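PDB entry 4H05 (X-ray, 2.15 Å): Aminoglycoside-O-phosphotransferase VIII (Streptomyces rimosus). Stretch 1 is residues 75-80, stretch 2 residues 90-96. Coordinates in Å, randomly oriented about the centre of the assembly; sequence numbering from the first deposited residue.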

# COMPACT_ATOMS: atom_id res chain seq x y z
N VAL A 75 -3.80 8.20 9.42
CA VAL A 75 -4.58 7.39 8.49
C VAL A 75 -5.91 8.15 8.45
O VAL A 75 -6.33 8.70 9.42
CB VAL A 75 -4.59 5.99 9.14
CG1 VAL A 75 -5.78 5.73 10.02
CG2 VAL A 75 -4.26 4.90 8.18
N PRO A 76 -6.59 8.21 7.30
CA PRO A 76 -7.82 8.99 7.48
C PRO A 76 -8.94 8.20 8.20
O PRO A 76 -8.97 7.01 8.15
CB PRO A 76 -8.28 9.20 6.06
CG PRO A 76 -7.88 7.89 5.39
CD PRO A 76 -6.54 7.53 5.99
N ARG A 77 -9.86 8.90 8.81
CA ARG A 77 -11.01 8.28 9.46
C ARG A 77 -11.99 7.56 8.52
O ARG A 77 -12.28 7.98 7.39
CB ARG A 77 -11.70 9.39 10.25
CG ARG A 77 -13.04 9.08 10.88
CD ARG A 77 -13.51 10.25 11.79
NE ARG A 77 -12.62 10.34 12.95
CZ ARG A 77 -12.77 9.65 14.10
NH1 ARG A 77 -13.77 8.84 14.29
NH2 ARG A 77 -11.89 9.77 15.08
N VAL A 78 -12.50 6.45 8.97
CA VAL A 78 -13.40 5.66 8.16
C VAL A 78 -14.83 6.16 8.31
O VAL A 78 -15.21 6.48 9.42
CB VAL A 78 -13.39 4.23 8.62
CG1 VAL A 78 -14.53 3.42 7.87
CG2 VAL A 78 -11.98 3.73 8.42
N VAL A 79 -15.58 6.24 7.20
CA VAL A 79 -17.02 6.60 7.20
C VAL A 79 -17.81 5.29 7.11
O VAL A 79 -18.67 4.98 7.93
CB VAL A 79 -17.38 7.68 6.08
CG1 VAL A 79 -18.74 8.29 6.30
CG2 VAL A 79 -16.41 8.86 6.05
N GLU A 80 -17.52 4.46 6.15
CA GLU A 80 -18.18 3.19 6.12
C GLU A 80 -17.47 2.26 5.19
O GLU A 80 -16.63 2.71 4.41
CB GLU A 80 -19.63 3.39 5.61
CG GLU A 80 -19.72 4.28 4.39
CD GLU A 80 -20.98 4.12 3.54
OE1 GLU A 80 -21.34 2.95 3.26
OE2 GLU A 80 -21.58 5.18 3.13
N LEU A 90 -15.41 1.06 0.46
CA LEU A 90 -14.90 1.71 1.66
C LEU A 90 -14.93 3.23 1.43
O LEU A 90 -14.40 3.74 0.43
CB LEU A 90 -13.45 1.25 1.81
CG LEU A 90 -12.58 1.90 2.85
CD1 LEU A 90 -13.01 1.31 4.14
CD2 LEU A 90 -11.09 1.61 2.58
N VAL A 91 -15.51 3.96 2.35
CA VAL A 91 -15.50 5.39 2.32
C VAL A 91 -14.70 5.93 3.54
O VAL A 91 -14.94 5.54 4.70
CB VAL A 91 -16.96 5.91 2.40
CG1 VAL A 91 -16.96 7.42 2.32
CG2 VAL A 91 -17.84 5.22 1.31
N THR A 92 -13.80 6.88 3.27
CA THR A 92 -13.05 7.56 4.26
C THR A 92 -13.02 9.03 4.02
O THR A 92 -13.26 9.49 2.92
CB THR A 92 -11.57 7.09 4.35
OG1 THR A 92 -10.79 7.63 3.28
CG2 THR A 92 -11.48 5.54 4.30
N GLU A 93 -12.75 9.78 5.07
CA GLU A 93 -12.41 11.18 4.90
C GLU A 93 -11.20 11.24 4.02
O GLU A 93 -10.37 10.38 4.12
CB GLU A 93 -12.12 11.81 6.26
CG GLU A 93 -13.40 11.81 7.08
CD GLU A 93 -13.30 12.54 8.40
OE1 GLU A 93 -12.17 12.90 8.79
OE2 GLU A 93 -14.35 12.74 9.04
N ALA A 94 -11.13 12.22 3.12
CA ALA A 94 -10.02 12.33 2.22
C ALA A 94 -8.83 12.72 3.08
O ALA A 94 -9.05 13.27 4.16
CB ALA A 94 -10.30 13.41 1.17
N VAL A 95 -7.61 12.35 2.66
CA VAL A 95 -6.35 12.76 3.37
C VAL A 95 -5.80 14.01 2.67
O VAL A 95 -5.62 13.97 1.48
CB VAL A 95 -5.25 11.63 3.30
CG1 VAL A 95 -3.98 12.04 4.05
CG2 VAL A 95 -5.78 10.34 3.89
N PRO A 96 -5.54 15.11 3.40
CA PRO A 96 -5.11 16.26 2.63
C PRO A 96 -3.70 16.06 2.13
O PRO A 96 -3.10 15.08 2.45
CB PRO A 96 -5.17 17.42 3.64
CG PRO A 96 -5.09 16.74 4.98
CD PRO A 96 -5.79 15.42 4.80
O HOH W 1 -9.73 11.84 8.67

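Two strands of one chain, 78-80 and 90-93, run antiparallel with 143° between their directions, and the backbone bonds that join them set the frame in which the side chains must settle. Val78 and Thr92 form a non-hydrogen-bonded pair (CA to CA 4.3 Å), whereas Glu80 and Val91 form a hydrogen-bonded one, with Val91 N donating to Glu80 O at 2.7 Å and 175°. Between these pairs the register slips by one residue, the mark of a beta bulge. Its signature is a shared acceptor: Val91 O receives Val79 N at 2.7 Å (161°) and Glu80 N at 3.2 Å (155°). Two successive amides can converge on one carbonyl because Val79 has left the extended conformation, its phi/psi being -100/-52. Ahead of the bulge, Glu93 N donates to Arg77 O at 3.0 Å.

The bulge also governs where Val79 points. Its CA-to-CB bond is directed toward the other stretch, and CB lies 3.8 Å from Val91 CG1, an apolar contact; chi1 is -166° (t), and Val79 CG2 lies 3.9 Å from Glu93 N. On the face shared by Glu80 and Val91, Glu80 takes chi1 p (46°), which brings its CG to 3.7 Å from Val91 CG2; chi2 is t (158°). The aliphatic part of the glutamate thus packs on the valine, while its carboxylate oxygens are hydrogen-bonded outside these two stretches.

Thr92, on the face it shares with Val78, has chi1 at 77° (p). This rotamer carries OG1 to 2.9 Å from Glu93 O, to which it donates a hydrogen bond within its own stretch, and leaves CG2 4.3 Å from Val78 CA. The same OG1 lies 3.6 Å from Pro76 CG, a contact without a hydrogen bond. The CA-to-CB bond of Pro76 is directed toward the second stretch, and the ring, C-gamma endo, fits closely there: Pro76 CB is 3.1 Å from Glu93 O and 3.5 Å from Val95 CG2, the latter an apolar contact with a valine in the t rotamer.

The CA-to-CB bonds of Arg77 and Glu93 both point sideways, and both residues stay in the contact. Arg77 is extended through chi1 and chi2 (both t) before turning at chi3 (-68°, m); the closest approach of the two side chains is Arg77 CD to Glu93 OE2, 3.8 Å, and its guanidinium lies beyond reach of a salt bridge with this carboxylate. Glu93, with chi1 m and chi2 t, instead places OE1 2.7 Å from water 1 (O), which donates to it and accepts from Arg77 N at 2.9 Å, so a single water links the carboxylate to the opposing backbone.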